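Local coordinates for proteasome assembly chaperone family protein (Pyrococcus furiosus, PDB 3VR0) that probably binds and activates the archaeal proteasome, as a homologue of the proteasome assembly chaperones, at residues Ala50-Gln55 with Met241-Glu246; Lys125-Val130 with Leu197-Leu202; Ile139-Tyr144 with Ser229-Ile234. All blocks are in the same frame, centred on the assembly; numbering follows the deposited sequence.

In the fold
Three contacts pack helices on and around one mixed sheet, and their chemistry differs with burial. Contact 3, with its centre about 8 Å from that of the chain, lays helix 221-235 on a central strand, 137-145, through hydrocarbon and sulfur alone. Contact 2, also buried, pairs helices 116-131 and 192-202 beside a second subunit by setting a leucine methyl on an isoleucine and a glycine backbone. Contact 1, only partly buried, joins helices 45-57 and 242-256 round an imidazole with a polar nitrogen. Contacts 1 and 3, centres about 13 Å apart, touch where M141 CE lies against A50; contacts 1 and 2 do not touch, their centres about 27 Å apart. L197 links contact 2 to T140 of contact 3.

Contact 1: residues Ala50-Gln55 with Met241-Glu246; sequences AEHLIQ and MTALDE
H52 reaches from helix 45-57 into the first turn of helix 242-256, where M241, A243 and L244 gather round its imidazole. With CG anti to the backbone N (chi1 -172°), the ring is carried out from its own helix toward the other segment.

The dispersive part of the contact belongs chiefly to L244. L244 CG lies over one face of the H52 ring, 4.1 Å from its centroid and 18° off the normal, a CH-pi arrangement in which the branch point is displaced toward the ring's rim. L244 CD1 continues onto the CD2 side of the imidazole, 3.7 Å from H52 CD2. The CB of A243 comes obliquely to H52 CE1 at 4.1 Å.

Sulfur adds an edge contact: M241 SD sits 4.9 Å from the centroid of the H52 ring and 74° off its normal, nearest H52 CD2. A bend at chi2 turns the thioether back to the ring although the CB of M241 points away from helix 45-57.

The polar bond of the imidazole lies just beyond the segment, where H52 NE2 bonds to the carbonyl O of D240, so the ring is held both by its face and by its nitrogen. Replacing H52 with an alanine removes the ring, and the D240 carbonyl would probably lose this partner while a gap opened against L244.

M241 is the N-cap of helix 242-256, the start of a predicted coiled coil. H52 and M241 also pack on L228 of helix 221-235, while A50, L53 and I54 turn to I104 of strand 102-107.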
loop_
_atom_site.group_PDB
_atom_site.type_symbol
_atom_site.label_atom_id
_atom_site.label_comp_id
_atom_site.label_asym_id
_atom_site.label_seq_id
_atom_site.Cartn_x
_atom_site.Cartn_y
_atom_site.Cartn_z
ATOM N N ALA C 50 5.664 9.526 29.008
ATOM C CA ALA C 50 6.990 8.902 28.900
ATOM C C ALA C 50 8.126 9.902 28.991
ATOM O O ALA C 50 9.118 9.630 29.678
ATOM C CB ALA C 50 7.134 8.033 27.621
ATOM N N GLU C 51 7.983 11.052 28.325
ATOM C CA GLU C 51 9.017 12.092 28.369
ATOM C C GLU C 51 9.214 12.636 29.781
ATOM O O GLU C 51 10.349 12.908 30.207
ATOM C CB GLU C 51 8.712 13.241 27.444
ATOM C CG GLU C 51 8.905 12.896 25.963
ATOM C CD GLU C 51 8.509 14.058 25.084
ATOM O OE1 GLU C 51 7.612 14.831 25.483
ATOM O OE2 GLU C 51 9.117 14.235 24.018
ATOM N N HIS C 52 8.117 12.779 30.507
ATOM C CA HIS C 52 8.207 13.267 31.858
ATOM C C HIS C 52 8.902 12.224 32.713
ATOM O O HIS C 52 9.710 12.559 33.572
ATOM C CB HIS C 52 6.837 13.588 32.453
ATOM C CG HIS C 52 6.933 14.273 33.774
ATOM N ND1 HIS C 52 7.635 15.450 33.946
ATOM C CD2 HIS C 52 6.460 13.936 34.994
ATOM C CE1 HIS C 52 7.576 15.815 35.215
ATOM N NE2 HIS C 52 6.857 14.921 35.869
ATOM N N LEU C 53 8.588 10.954 32.465
ATOM C CA LEU C 53 9.232 9.883 33.198
ATOM C C LEU C 53 10.728 9.816 32.859
ATOM O O LEU C 53 11.552 9.708 33.758
ATOM C CB LEU C 53 8.523 8.552 33.005
ATOM C CG LEU C 53 9.016 7.335 33.784
ATOM C CD1 LEU C 53 8.788 7.465 35.326
ATOM C CD2 LEU C 53 8.285 6.117 33.219
ATOM N N ILE C 54 11.080 9.923 31.585
ATOM C CA ILE C 54 12.483 9.997 31.191
ATOM C C ILE C 54 13.204 11.063 32.024
ATOM O O ILE C 54 14.253 10.784 32.628
ATOM C CB ILE C 54 12.693 10.355 29.683
ATOM C CG1 ILE C 54 11.993 9.370 28.715
ATOM C CG2 ILE C 54 14.156 10.568 29.351
ATOM C CD1 ILE C 54 12.309 8.073 28.901
ATOM N N GLN C 55 12.655 12.281 31.989
ATOM C CA GLN C 55 13.271 13.458 32.640
ATOM C C GLN C 55 13.441 13.326 34.128
ATOM O O GLN C 55 14.506 13.585 34.624
ATOM C CB GLN C 55 12.512 14.755 32.352
ATOM C CG GLN C 55 12.593 15.190 30.921
ATOM C CD GLN C 55 14.042 15.339 30.456
ATOM O OE1 GLN C 55 14.475 14.653 29.510
ATOM N NE2 GLN C 55 14.809 16.231 31.128
ATOM N N MET C 241 5.252 15.573 39.755
ATOM C CA MET C 241 4.355 15.901 38.616
ATOM C C MET C 241 4.196 17.399 38.275
ATOM O O MET C 241 3.404 17.762 37.396
ATOM C CB MET C 241 2.972 15.274 38.845
ATOM C CG MET C 241 3.011 13.766 39.062
ATOM S SD MET C 241 3.579 12.886 37.551
ATOM C CE MET C 241 3.344 11.226 38.126
ATOM N N THR C 242 4.973 18.250 38.942
ATOM C CA THR C 242 4.856 19.709 38.803
ATOM C C THR C 242 4.815 20.174 37.359
ATOM O O THR C 242 3.876 20.870 36.957
ATOM C CB THR C 242 6.003 20.462 39.542
ATOM O OG1 THR C 242 5.918 20.207 40.952
ATOM C CG2 THR C 242 5.919 21.972 39.293
ATOM N N ALA C 243 5.821 19.801 36.576
ATOM C CA ALA C 243 5.950 20.339 35.229
ATOM C C ALA C 243 4.727 20.003 34.358
ATOM O O ALA C 243 4.393 20.759 33.435
ATOM C CB ALA C 243 7.229 19.875 34.588
ATOM N N LEU C 244 4.049 18.898 34.667
ATOM C CA LEU C 244 2.861 18.505 33.916
ATOM C C LEU C 244 1.675 19.379 34.324
ATOM O O LEU C 244 1.032 19.965 33.452
ATOM C CB LEU C 244 2.552 17.002 34.059
ATOM C CG LEU C 244 3.402 15.946 33.303
ATOM C CD1 LEU C 244 3.031 14.532 33.707
ATOM C CD2 LEU C 244 3.334 16.095 31.793
ATOM N N ASP C 245 1.420 19.492 35.638
ATOM C CA ASP C 245 0.479 20.490 36.225
ATOM C C ASP C 245 0.571 21.836 35.549
ATOM O O ASP C 245 -0.436 22.389 35.137
ATOM C CB ASP C 245 0.751 20.752 37.713
ATOM C CG ASP C 245 0.555 19.534 38.587
ATOM O OD1 ASP C 245 -0.384 18.723 38.346
ATOM O OD2 ASP C 245 1.367 19.401 39.540
ATOM N N GLU C 246 1.791 22.353 35.458
ATOM C CA GLU C 246 2.049 23.642 34.851
ATOM C C GLU C 246 1.717 23.700 33.369
ATOM O O GLU C 246 1.305 24.749 32.865
ATOM C CB GLU C 246 3.499 24.046 35.068
ATOM C CG GLU C 246 3.771 24.558 36.482
ATOM C CD GLU C 246 5.237 24.878 36.708
ATOM O OE1 GLU C 246 5.599 25.314 37.830
ATOM O OE2 GLU C 246 6.026 24.702 35.751
#

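Contact 2: residues Lys125-Val130 with Leu197-Leu202; sequences KMLDFV and LGIGKL
L127 and I199 bring together helices 116-131 and 192-202, two helices packed beside the mixed sheet of this PAC2-family fold; both L127 and L197 also touch I138 of strand 137-145.

The contact across the helices is apolar and depends on one leucine branch. L127 CD1 meets I199 CG2 at 3.7 Å, and I199 CB is almost as near at 3.8 Å, so the methyl rests against the base of the isoleucine. In I199, CG2 stands anti to the backbone N, beside the carbonyl carbon, while CG1 takes the other direction (chi1 -58°); this presents the short methyl branch to L127.

The same leucine methyl also meets the main chain: L127 CD1 lies 3.7 Å from G200 N, and the glycine adds no side chain on this surface. The CA atoms of L127 and G200, 7.0 Å apart, are the nearest such pair across the two segments. The methyl thus sits on the adjoining I199 methyl and G200 backbone nitrogen, without any polar bond across the segments.

A salt bridge lies near this apolar contact, made by D128 with R203, which follows L202 in the chain. Helix 192-202 also faces the second subunit, where I199 packs on L84 of that subunit and K201 NZ bonds to its V82 O. I199 therefore touches L127 within the chain and another copy of the protein beyond it.

Within helix 192-202 itself, K201 N bonds to L197 O at 2.8 Å, closing the turn that carries both I199 and G200.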
loop_
_atom_site.group_PDB
_atom_site.type_symbol
_atom_site.label_atom_id
_atom_site.label_comp_id
_atom_site.label_asym_id
_atom_site.label_seq_id
_atom_site.Cartn_x
_atom_site.Cartn_y
_atom_site.Cartn_z
ATOM N N LYS C 125 10.116 -5.680 15.895
ATOM C CA LYS C 125 11.535 -5.328 16.117
ATOM C C LYS C 125 11.749 -4.764 17.534
ATOM O O LYS C 125 12.747 -5.087 18.175
ATOM C CB LYS C 125 12.051 -4.285 15.116
ATOM C CG LYS C 125 12.351 -4.850 13.727
ATOM C CD LYS C 125 13.663 -5.695 13.691
ATOM C CE LYS C 125 14.857 -4.942 14.246
ATOM N NZ LYS C 125 16.099 -5.759 14.030
ATOM N N MET C 126 10.844 -3.912 17.994
ATOM C CA MET C 126 10.924 -3.421 19.399
ATOM C C MET C 126 10.904 -4.572 20.380
ATOM O O MET C 126 11.677 -4.549 21.347
ATOM C CB MET C 126 9.805 -2.480 19.771
ATOM C CG MET C 126 9.845 -1.197 19.022
ATOM S SD MET C 126 8.551 -0.070 19.618
ATOM C CE MET C 126 9.052 1.318 18.598
ATOM N N LEU C 127 10.011 -5.548 20.156
ATOM C CA LEU C 127 9.967 -6.678 21.067
ATOM C C LEU C 127 11.242 -7.527 20.984
ATOM O O LEU C 127 11.669 -7.994 22.029
ATOM C CB LEU C 127 8.714 -7.564 20.933
ATOM C CG LEU C 127 7.443 -6.757 21.292
ATOM C CD1 LEU C 127 6.226 -7.409 20.752
ATOM C CD2 LEU C 127 7.286 -6.472 22.793
ATOM N N ASP C 128 11.809 -7.755 19.783
ATOM C CA ASP C 128 13.024 -8.590 19.673
ATOM C C ASP C 128 14.157 -7.917 20.463
ATOM O O ASP C 128 14.982 -8.570 21.066
ATOM C CB ASP C 128 13.531 -8.778 18.218
ATOM C CG ASP C 128 12.539 -9.553 17.301
ATOM O OD1 ASP C 128 11.635 -10.282 17.780
ATOM O OD2 ASP C 128 12.674 -9.412 16.074
ATOM N N PHE C 129 14.221 -6.614 20.375
ATOM C CA PHE C 129 15.299 -5.883 20.985
ATOM C C PHE C 129 15.208 -5.953 22.540
ATOM O O PHE C 129 16.166 -6.262 23.212
ATOM C CB PHE C 129 15.257 -4.447 20.483
ATOM C CG PHE C 129 16.289 -3.559 21.115
ATOM C CD1 PHE C 129 17.665 -3.893 21.054
ATOM C CD2 PHE C 129 15.898 -2.429 21.820
ATOM C CE1 PHE C 129 18.632 -3.057 21.657
ATOM C CE2 PHE C 129 16.869 -1.571 22.420
ATOM C CZ PHE C 129 18.230 -1.893 22.350
ATOM N N VAL C 130 14.019 -5.702 23.070
ATOM C CA VAL C 130 13.783 -5.613 24.492
ATOM C C VAL C 130 13.925 -7.001 25.191
ATOM O O VAL C 130 14.405 -7.095 26.333
ATOM C CB VAL C 130 12.453 -4.848 24.606
ATOM C CG1 VAL C 130 11.284 -5.614 25.136
ATOM C CG2 VAL C 130 12.605 -3.369 24.934
ATOM N N LEU C 197 1.466 -5.327 23.280
ATOM C CA LEU C 197 0.884 -6.324 24.203
ATOM C C LEU C 197 0.375 -7.532 23.425
ATOM O O LEU C 197 0.611 -8.699 23.826
ATOM C CB LEU C 197 -0.264 -5.714 25.020
ATOM C CG LEU C 197 0.168 -4.554 25.932
ATOM C CD1 LEU C 197 -1.062 -3.940 26.547
ATOM C CD2 LEU C 197 1.134 -5.048 27.054
ATOM N N GLY C 198 -0.306 -7.263 22.300
ATOM C CA GLY C 198 -0.898 -8.394 21.509
ATOM C C GLY C 198 0.143 -9.332 20.972
ATOM O O GLY C 198 0.031 -10.539 21.086
ATOM N N ILE C 199 1.196 -8.757 20.397
ATOM C CA ILE C 199 2.297 -9.561 19.889
ATOM C C ILE C 199 3.102 -10.100 21.042
ATOM O O ILE C 199 3.533 -11.264 21.022
ATOM C CB ILE C 199 3.207 -8.754 18.930
ATOM C CG1 ILE C 199 2.379 -8.209 17.728
ATOM C CG2 ILE C 199 4.350 -9.663 18.418
ATOM C CD1 ILE C 199 3.081 -7.096 16.957
ATOM N N GLY C 200 3.304 -9.273 22.060
ATOM C CA GLY C 200 4.074 -9.755 23.217
ATOM C C GLY C 200 3.473 -11.013 23.800
ATOM O O GLY C 200 4.178 -11.985 24.120
ATOM N N LYS C 201 2.153 -11.019 23.901
ATOM C CA LYS C 201 1.412 -12.172 24.439
ATOM C C LYS C 201 1.642 -13.484 23.662
ATOM O O LYS C 201 1.710 -14.582 24.237
ATOM C CB LYS C 201 -0.052 -11.776 24.414
ATOM C CG LYS C 201 -0.998 -12.816 24.917
ATOM C CD LYS C 201 -2.386 -12.281 24.675
ATOM C CE LYS C 201 -3.433 -13.142 25.290
ATOM N NZ LYS C 201 -4.497 -12.158 25.627
ATOM N N LEU C 202 1.787 -13.386 22.339
ATOM C CA LEU C 202 2.154 -14.551 21.523
ATOM C C LEU C 202 3.526 -15.090 21.863
ATOM O O LEU C 202 3.820 -16.265 21.625
ATOM C CB LEU C 202 2.155 -14.207 20.022
ATOM C CG LEU C 202 0.894 -13.664 19.328
ATOM C CD1 LEU C 202 1.051 -13.795 17.784
ATOM C CD2 LEU C 202 -0.347 -14.425 19.772
#

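Contact 3: residues Ile139-Tyr144 with Ser229-Ile234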
loop_
_atom_site.group_PDB
_atom_site.type_symbol
_atom_site.label_atom_id
_atom_site.label_comp_id
_atom_site.label_asym_id
_atom_site.label_seq_id
_atom_site.Cartn_x
_atom_site.Cartn_y
_atom_site.Cartn_z
ATOM N N ILE C 139 4.343 -2.219 29.898
ATOM C CA ILE C 139 3.270 -1.330 30.278
ATOM C C ILE C 139 3.117 -0.329 29.144
ATOM O O ILE C 139 4.080 0.315 28.782
ATOM C CB ILE C 139 3.636 -0.574 31.595
ATOM C CG1 ILE C 139 3.812 -1.575 32.765
ATOM C CG2 ILE C 139 2.550 0.422 31.919
ATOM C CD1 ILE C 139 4.180 -0.847 34.119
ATOM N N THR C 140 1.927 -0.206 28.545
ATOM C CA THR C 140 1.767 0.819 27.497
ATOM C C THR C 140 0.890 1.963 28.006
ATOM O O THR C 140 -0.025 1.757 28.761
ATOM C CB THR C 140 1.188 0.229 26.191
ATOM O OG1 THR C 140 -0.084 -0.291 26.475
ATOM C CG2 THR C 140 2.046 -0.974 25.667
ATOM N N MET C 141 1.192 3.165 27.563
ATOM C CA MET C 141 0.531 4.334 28.008
ATOM C C MET C 141 0.007 5.010 26.773
ATOM O O MET C 141 0.699 5.076 25.754
ATOM C CB MET C 141 1.550 5.257 28.691
ATOM C CG MET C 141 2.318 4.527 29.871
ATOM S SD MET C 141 3.301 5.734 30.758
ATOM C CE MET C 141 4.329 6.380 29.473
ATOM N N GLY C 142 -1.199 5.553 26.874
ATOM C CA GLY C 142 -1.734 6.387 25.816
ATOM C C GLY C 142 -3.097 7.000 26.196
ATOM O O GLY C 142 -3.451 7.089 27.376
ATOM N N GLY C 143 -3.851 7.409 25.178
ATOM C CA GLY C 143 -5.142 8.099 25.360
ATOM C C GLY C 143 -6.334 7.270 24.917
ATOM O O GLY C 143 -6.206 6.341 24.098
ATOM N N TYR C 144 -7.490 7.605 25.474
ATOM C CA TYR C 144 -8.764 7.050 25.051
ATOM C C TYR C 144 -9.682 8.215 24.680
ATOM O O TYR C 144 -10.055 8.999 25.545
ATOM C CB TYR C 144 -9.375 6.194 26.151
ATOM C CG TYR C 144 -10.702 5.578 25.766
ATOM C CD1 TYR C 144 -10.753 4.368 25.073
ATOM C CD2 TYR C 144 -11.908 6.199 26.110
ATOM C CE1 TYR C 144 -11.950 3.799 24.717
ATOM C CE2 TYR C 144 -13.132 5.634 25.749
ATOM C CZ TYR C 144 -13.143 4.435 25.056
ATOM O OH TYR C 144 -14.338 3.873 24.707
ATOM N N SER C 229 0.709 8.756 36.965
ATOM C CA SER C 229 0.437 8.452 38.382
ATOM C C SER C 229 0.064 6.985 38.560
ATOM O O SER C 229 0.481 6.306 39.530
ATOM C CB SER C 229 -0.694 9.354 38.935
ATOM O OG SER C 229 -0.333 10.721 38.799
ATOM N N ALA C 230 -0.731 6.468 37.626
ATOM C CA ALA C 230 -1.082 5.060 37.743
ATOM C C ALA C 230 0.154 4.192 37.513
ATOM O O ALA C 230 0.392 3.255 38.266
ATOM C CB ALA C 230 -2.210 4.678 36.794
ATOM N N VAL C 231 0.928 4.497 36.466
ATOM C CA VAL C 231 2.126 3.718 36.143
ATOM C C VAL C 231 3.199 3.825 37.273
ATOM O O VAL C 231 3.618 2.816 37.784
ATOM C CB VAL C 231 2.746 4.185 34.829
ATOM C CG1 VAL C 231 4.151 3.514 34.631
ATOM C CG2 VAL C 231 1.796 3.951 33.662
ATOM N N THR C 232 3.614 5.033 37.656
ATOM C CA THR C 232 4.566 5.168 38.776
ATOM C C THR C 232 4.057 4.484 40.047
ATOM O O THR C 232 4.794 3.773 40.749
ATOM C CB THR C 232 4.954 6.593 39.066
ATOM O OG1 THR C 232 3.779 7.375 39.325
ATOM C CG2 THR C 232 5.772 7.181 37.896
ATOM N N LYS C 233 2.756 4.567 40.284
ATOM C CA LYS C 233 2.200 3.814 41.408
ATOM C C LYS C 233 2.420 2.303 41.289
ATOM O O LYS C 233 2.820 1.649 42.263
ATOM C CB LYS C 233 0.724 4.193 41.624
ATOM C CG LYS C 233 -0.179 3.136 42.216
ATOM C CD LYS C 233 0.254 2.670 43.604
ATOM C CE LYS C 233 0.001 3.683 44.677
ATOM N NZ LYS C 233 -0.524 2.915 45.868
ATOM N N ILE C 234 2.179 1.719 40.114
ATOM C CA ILE C 234 2.510 0.293 39.935
ATOM C C ILE C 234 4.017 -0.017 40.134
ATOM O O ILE C 234 4.380 -1.116 40.544
ATOM C CB ILE C 234 2.029 -0.217 38.539
ATOM C CG1 ILE C 234 0.517 -0.405 38.538
ATOM C CG2 ILE C 234 2.662 -1.506 38.163
ATOM C CD1 ILE C 234 -0.110 -0.484 37.166
#
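V231 is the bump that helix 221-235 presents to strand 137-145, and the side chains of I139 and M141 form the surface that receives it. These two residues lie on the same face of the strand, with T140 between them directed to the other.

One methyl does most of the filling. V231 CG2 sits in the notch between M141 and I139, 3.7 Å from M141 SD, 3.9 Å from M141 CG and 4.0 Å from I139 CG2, met by the two residues from directions about a right angle apart. The methionine side chain crosses the valine almost squarely; I139 and V231 instead slide past one another in opposite directions. A bend at chi3 (-58°) sends M141 CE aside, to pack against A50 of helix 45-57.

The far end of I139 fills a second, looser place: with its chain extended (chi2 -180°), CD1 comes within 4.4 Å of I234 CG2. Segments 139-144 and 229-234 run nearly antiparallel (165°), their axes 10.2 Å apart at closest approach.

I36 of strand 34-37 touches M141, and L210 of strand 206-214 touches V231, so neighbouring strands widen the same apolar floor.

All four touching residues are buried and bring only carbon and sulfur, implying that the helix is held on the sheet by close fit and exclusion of water, while the strand's backbone groups bond to F35, E37, I208 and L210.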